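Local coordinates for proximal thread matrix protein 1 (Mytilus galloprovincialis, PDB 4CN9) that probably binds collagen in the mussel byssus through paired von Willebrand factor type A domains, one holding zinc in its MIDAS motif, at residues D61-Q75 / I129-E141. Residues are numbered along the deposited sequence; the frame is centred on the assembly and turned at random.
Sequences DDSSSIQYDNKENYQ and IQDMVPRNGGQTE. With ZN (zinc ion), chain C.
P134 lays its ring over one face of Y74, a CH-pi contact with CG 3.5 Å from the centroid of the Y74 ring and almost on its normal; I66 CG2 covers the opposite face toward the rim. At the ring edge, Y74 OH lies 2.8 Å from N136 OD1. Next comes D62, whose carboxylate R135 grips side-on in nearly the same plane: NE donates to D62 OD2 at 2.8 Å and NH2 to OD1, both on syn lone pairs. From above the carboxylate, R135 N also bonds OD2, within range because chi1 of 66° turns D62 CG that way; Q105 and S107 are further partners of this acid. An asparagine in its place would probably leave the guanidinium without its counter-charge, held by G109 O at NH2, and turn an amide NH2 on one of the R135 donors. The backbones join where G137 N donates to D62 O and S64 N to G137 O (2.9 Å). At the MIDAS end, S63 OG and S65 OG bind zinc with D174 and three waters. T140 acts through one of those waters; D61 shares it through OD2, while OD1 accepts from S63 N and OG, so D61 orients a zinc ligand from the second shell.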
loop_
_atom_site.group_PDB
_atom_site.type_symbol
_atom_site.label_atom_id
_atom_site.label_comp_id
_atom_site.label_asym_id
_atom_site.label_seq_id
_atom_site.Cartn_x
_atom_site.Cartn_y
_atom_site.Cartn_z
ATOM N N ASP A 61 18.364 -9.747 -4.464
ATOM C CA ASP A 61 18.542 -10.286 -5.826
ATOM C C ASP A 61 20.015 -10.655 -6.033
ATOM O O ASP A 61 20.884 -9.789 -5.884
ATOM C CB ASP A 61 18.087 -9.207 -6.823
ATOM C CG ASP A 61 18.131 -9.643 -8.305
ATOM O OD1 ASP A 61 18.998 -10.440 -8.729
ATOM O OD2 ASP A 61 17.283 -9.126 -9.064
ATOM N N ASP A 62 20.312 -11.936 -6.319
ATOM C CA ASP A 62 21.694 -12.317 -6.664
ATOM C C ASP A 62 21.816 -12.885 -8.074
ATOM O O ASP A 62 22.602 -13.790 -8.325
ATOM C CB ASP A 62 22.368 -13.210 -5.591
ATOM C CG ASP A 62 21.737 -14.600 -5.443
ATOM O OD1 ASP A 62 20.656 -14.885 -6.001
ATOM O OD2 ASP A 62 22.356 -15.421 -4.728
ATOM N N SER A 63 21.055 -12.303 -8.997
ATOM C CA SER A 63 21.122 -12.653 -10.421
ATOM C C SER A 63 22.417 -12.166 -11.074
ATOM O O SER A 63 23.010 -11.167 -10.657
ATOM C CB SER A 63 19.920 -12.069 -11.190
ATOM O OG SER A 63 19.910 -10.638 -11.189
ATOM N N SER A 64 22.831 -12.870 -12.126
ATOM C CA SER A 64 24.095 -12.597 -12.807
ATOM C C SER A 64 24.122 -11.225 -13.471
ATOM O O SER A 64 25.190 -10.655 -13.664
ATOM C CB SER A 64 24.369 -13.680 -13.859
ATOM O OG SER A 64 23.342 -13.701 -14.826
ATOM N N SER A 65 22.956 -10.699 -13.825
ATOM C CA SER A 65 22.859 -9.353 -14.407
ATOM C C SER A 65 23.608 -8.290 -13.587
ATOM O O SER A 65 24.178 -7.347 -14.140
ATOM C CB SER A 65 21.391 -8.942 -14.528
ATOM O OG SER A 65 20.817 -8.770 -13.247
ATOM N N ILE A 66 23.607 -8.453 -12.269
ATOM C CA ILE A 66 24.206 -7.486 -11.373
ATOM C C ILE A 66 25.722 -7.474 -11.490
ATOM O O ILE A 66 26.338 -6.407 -11.497
ATOM C CB ILE A 66 23.809 -7.780 -9.914
ATOM C CG1 ILE A 66 22.287 -7.672 -9.784
ATOM C CG2 ILE A 66 24.539 -6.816 -8.954
ATOM C CD1 ILE A 66 21.737 -8.073 -8.448
ATOM N N GLN A 67 26.315 -8.661 -11.586
ATOM C CA GLN A 67 27.761 -8.795 -11.664
ATOM C C GLN A 67 28.240 -8.353 -13.048
ATOM O O GLN A 67 29.262 -7.682 -13.158
ATOM C CB GLN A 67 28.180 -10.242 -11.359
ATOM C CG GLN A 67 29.678 -10.531 -11.484
ATOM C CD GLN A 67 30.519 -9.825 -10.428
ATOM O OE1 GLN A 67 30.051 -9.535 -9.320
ATOM N NE2 GLN A 67 31.771 -9.538 -10.772
ATOM N N TYR A 68 27.487 -8.701 -14.091
ATOM C CA TYR A 68 27.817 -8.268 -15.451
ATOM C C TYR A 68 27.847 -6.746 -15.555
ATOM O O TYR A 68 28.693 -6.189 -16.237
ATOM C CB TYR A 68 26.807 -8.791 -16.481
ATOM C CG TYR A 68 26.794 -10.287 -16.677
ATOM C CD1 TYR A 68 27.940 -11.051 -16.485
ATOM C CD2 TYR A 68 25.624 -10.942 -17.060
ATOM C CE1 TYR A 68 27.925 -12.426 -16.670
ATOM C CE2 TYR A 68 25.601 -12.307 -17.245
ATOM C CZ TYR A 68 26.754 -13.048 -17.046
ATOM O OH TYR A 68 26.731 -14.420 -17.221
ATOM N N ASP A 69 26.907 -6.076 -14.895
ATOM C CA ASP A 69 26.807 -4.626 -15.005
ATOM C C ASP A 69 28.032 -3.921 -14.416
ATOM O O ASP A 69 28.568 -2.989 -15.012
ATOM C CB ASP A 69 25.542 -4.120 -14.314
ATOM C CG ASP A 69 25.459 -2.610 -14.307
ATOM O OD1 ASP A 69 25.135 -2.049 -15.371
ATOM O OD2 ASP A 69 25.722 -1.990 -13.248
ATOM N N ASN A 70 28.471 -4.370 -13.244
ATOM C CA ASN A 70 29.604 -3.759 -12.567
ATOM C C ASN A 70 30.053 -4.618 -11.391
ATOM O O ASN A 70 29.248 -4.969 -10.521
ATOM C CB ASN A 70 29.225 -2.351 -12.095
ATOM C CG ASN A 70 30.413 -1.566 -11.577
ATOM O OD1 ASN A 70 31.217 -2.070 -10.790
ATOM N ND2 ASN A 70 30.534 -0.326 -12.027
ATOM N N LYS A 71 31.339 -4.952 -11.356
ATOM C CA LYS A 71 31.873 -5.843 -10.325
ATOM C C LYS A 71 31.732 -5.300 -8.902
ATOM O O LYS A 71 31.855 -6.061 -7.948
ATOM C CB LYS A 71 33.351 -6.159 -10.589
ATOM C CG LYS A 71 33.615 -6.985 -11.842
ATOM C CD LYS A 71 35.114 -7.114 -12.100
ATOM C CE LYS A 71 35.412 -7.805 -13.426
ATOM N NZ LYS A 71 36.871 -7.783 -13.742
ATOM N N GLU A 72 31.485 -3.997 -8.763
ATOM C CA GLU A 72 31.321 -3.372 -7.446
ATOM C C GLU A 72 29.859 -3.282 -6.971
ATOM O O GLU A 72 29.596 -2.881 -5.827
ATOM C CB GLU A 72 31.932 -1.964 -7.444
ATOM C CG GLU A 72 33.448 -1.950 -7.283
ATOM C CD GLU A 72 33.927 -2.867 -6.159
ATOM O OE1 GLU A 72 33.498 -2.669 -4.998
ATOM O OE2 GLU A 72 34.724 -3.793 -6.441
ATOM N N ASN A 73 28.915 -3.650 -7.833
ATOM C CA ASN A 73 27.500 -3.583 -7.469
ATOM C C ASN A 73 27.128 -4.338 -6.186
ATOM O O ASN A 73 26.444 -3.777 -5.332
ATOM C CB ASN A 73 26.624 -4.058 -8.619
ATOM C CG ASN A 73 26.549 -3.049 -9.740
ATOM O OD1 ASN A 73 26.811 -1.867 -9.532
ATOM N ND2 ASN A 73 26.184 -3.504 -10.934
ATOM N N TYR A 74 27.561 -5.592 -6.042
ATOM C CA TYR A 74 27.187 -6.370 -4.857
ATOM C C TYR A 74 27.682 -5.716 -3.576
ATOM O O TYR A 74 26.999 -5.744 -2.553
ATOM C CB TYR A 74 27.705 -7.809 -4.928
ATOM C CG TYR A 74 26.877 -8.724 -5.798
ATOM C CD1 TYR A 74 25.491 -8.813 -5.633
ATOM C CD2 TYR A 74 27.476 -9.503 -6.791
ATOM C CE1 TYR A 74 24.729 -9.655 -6.437
ATOM C CE2 TYR A 74 26.717 -10.342 -7.602
ATOM C CZ TYR A 74 25.342 -10.414 -7.416
ATOM O OH TYR A 74 24.579 -11.253 -8.208
ATOM N N GLN A 75 28.882 -5.145 -3.618
ATOM C CA GLN A 75 29.405 -4.468 -2.432
ATOM C C GLN A 75 28.516 -3.286 -2.039
ATOM O O GLN A 75 28.292 -3.042 -0.853
ATOM C CB GLN A 75 30.849 -4.000 -2.640
ATOM C CG GLN A 75 31.502 -3.537 -1.352
ATOM C CD GLN A 75 31.355 -4.553 -0.227
ATOM O OE1 GLN A 75 31.813 -5.688 -0.336
ATOM N NE2 GLN A 75 30.692 -4.154 0.849
ATOM N N ILE A 129 26.221 -10.084 6.557
ATOM C CA ILE A 129 25.931 -9.480 5.257
ATOM C C ILE A 129 27.191 -9.451 4.382
ATOM O O ILE A 129 27.167 -9.824 3.195
ATOM C CB ILE A 129 25.386 -8.058 5.441
ATOM C CG1 ILE A 129 23.977 -8.106 6.054
ATOM C CG2 ILE A 129 25.372 -7.302 4.120
ATOM C CD1 ILE A 129 23.552 -6.803 6.679
ATOM N N GLN A 130 28.304 -9.025 4.975
ATOM C CA GLN A 130 29.564 -8.952 4.246
ATOM C C GLN A 130 30.001 -10.330 3.718
ATOM O O GLN A 130 30.547 -10.449 2.615
ATOM C CB GLN A 130 30.665 -8.356 5.137
ATOM C CG GLN A 130 31.965 -8.112 4.390
ATOM C CD GLN A 130 31.755 -7.279 3.136
ATOM O OE1 GLN A 130 31.017 -6.298 3.148
ATOM N NE2 GLN A 130 32.393 -7.676 2.042
ATOM N N ASP A 131 29.740 -11.366 4.503
ATOM C CA ASP A 131 30.184 -12.713 4.181
ATOM C C ASP A 131 29.288 -13.431 3.181
ATOM O O ASP A 131 29.597 -14.544 2.775
ATOM C CB ASP A 131 30.260 -13.566 5.445
ATOM C CG ASP A 131 31.449 -13.216 6.315
ATOM O OD1 ASP A 131 32.381 -12.544 5.821
ATOM O OD2 ASP A 131 31.440 -13.613 7.495
ATOM N N MET A 132 28.181 -12.812 2.788
ATOM C CA MET A 132 27.286 -13.434 1.814
ATOM C C MET A 132 27.990 -13.650 0.499
ATOM O O MET A 132 28.707 -12.771 0.021
ATOM C CB MET A 132 26.076 -12.554 1.522
ATOM C CG MET A 132 25.079 -12.402 2.626
ATOM S SD MET A 132 23.946 -11.055 2.169
ATOM C CE MET A 132 23.186 -11.785 0.723
ATOM N N VAL A 133 27.725 -14.801 -0.108
ATOM C CA VAL A 133 28.234 -15.132 -1.423
ATOM C C VAL A 133 27.101 -15.146 -2.452
ATOM O O VAL A 133 26.287 -16.071 -2.458
ATOM C CB VAL A 133 28.889 -16.533 -1.408
ATOM C CG1 VAL A 133 29.509 -16.843 -2.772
ATOM C CG2 VAL A 133 29.921 -16.622 -0.301
ATOM N N PRO A 134 27.039 -14.122 -3.326
ATOM C CA PRO A 134 26.020 -14.116 -4.376
ATOM C C PRO A 134 26.203 -15.282 -5.319
ATOM O O PRO A 134 27.341 -15.644 -5.633
ATOM C CB PRO A 134 26.286 -12.802 -5.120
ATOM C CG PRO A 134 26.978 -11.949 -4.128
ATOM C CD PRO A 134 27.859 -12.903 -3.379
ATOM N N ARG A 135 25.099 -15.857 -5.774
ATOM C CA ARG A 135 25.153 -17.072 -6.576
ATOM C C ARG A 135 25.160 -16.788 -8.078
ATOM O O ARG A 135 25.495 -17.661 -8.876
ATOM C CB ARG A 135 23.975 -17.987 -6.207
ATOM C CG ARG A 135 23.998 -18.480 -4.767
ATOM C CD ARG A 135 22.658 -19.097 -4.371
ATOM N NE ARG A 135 21.578 -18.155 -4.642
ATOM C CZ ARG A 135 20.346 -18.496 -5.009
ATOM N NH1 ARG A 135 19.992 -19.768 -5.099
ATOM N NH2 ARG A 135 19.459 -17.554 -5.265
ATOM N N ASN A 136 24.780 -15.567 -8.461
ATOM C CA ASN A 136 24.705 -15.174 -9.871
ATOM C C ASN A 136 23.829 -16.091 -10.711
ATOM O O ASN A 136 24.265 -16.656 -11.722
ATOM C CB ASN A 136 26.105 -15.052 -10.468
ATOM C CG ASN A 136 26.875 -13.882 -9.879
ATOM O OD1 ASN A 136 26.358 -12.773 -9.796
ATOM N ND2 ASN A 136 28.089 -14.138 -9.424
ATOM N N GLY A 137 22.575 -16.217 -10.297
ATOM C CA GLY A 137 21.632 -17.077 -10.994
ATOM C C GLY A 137 21.207 -16.509 -12.336
ATOM O O GLY A 137 21.262 -15.290 -12.569
ATOM N N GLY A 138 20.762 -17.399 -13.218
ATOM C CA GLY A 138 20.387 -17.034 -14.574
ATOM C C GLY A 138 18.912 -16.720 -14.760
ATOM O O GLY A 138 18.461 -16.550 -15.887
ATOM N N GLN A 139 18.175 -16.651 -13.652
ATOM C CA GLN A 139 16.744 -16.386 -13.635
ATOM C C GLN A 139 16.455 -15.408 -12.496
ATOM O O GLN A 139 17.281 -15.238 -11.605
ATOM C CB GLN A 139 15.945 -17.654 -13.325
ATOM C CG GLN A 139 16.127 -18.813 -14.268
ATOM C CD GLN A 139 15.236 -19.985 -13.895
ATOM O OE1 GLN A 139 14.758 -20.080 -12.758
ATOM N NE2 GLN A 139 14.999 -20.883 -14.850
ATOM N N THR A 140 15.261 -14.822 -12.493
ATOM C CA THR A 140 14.830 -13.955 -11.388
ATOM C C THR A 140 13.456 -14.389 -10.864
ATOM O O THR A 140 12.423 -14.051 -11.442
ATOM C CB THR A 140 14.786 -12.478 -11.834
ATOM O OG1 THR A 140 16.076 -12.086 -12.309
ATOM C CG2 THR A 140 14.377 -11.549 -10.683
ATOM N N GLU A 141 13.444 -15.145 -9.770
ATOM C CA GLU A 141 12.197 -15.690 -9.240
ATOM C C GLU A 141 11.726 -14.899 -8.027
ATOM O O GLU A 141 11.875 -15.344 -6.887
ATOM C CB GLU A 141 12.371 -17.156 -8.838
ATOM C CG GLU A 141 12.803 -18.088 -9.942
ATOM C CD GLU A 141 13.047 -19.511 -9.418
ATOM O OE1 GLU A 141 12.214 -20.018 -8.643
ATOM O OE2 GLU A 141 14.075 -20.118 -9.761
HETATM ZN ZN ZN C . 18.952 -9.381 -12.674
HETATM O O HOH W 1 17.173 -9.778 -11.668
HETATM O O HOH W 2 20.407 -12.890 -14.557
HETATM O O HOH W 3 18.771 -10.985 -13.986
HETATM O O HOH W 4 18.034 -8.300 -14.241
#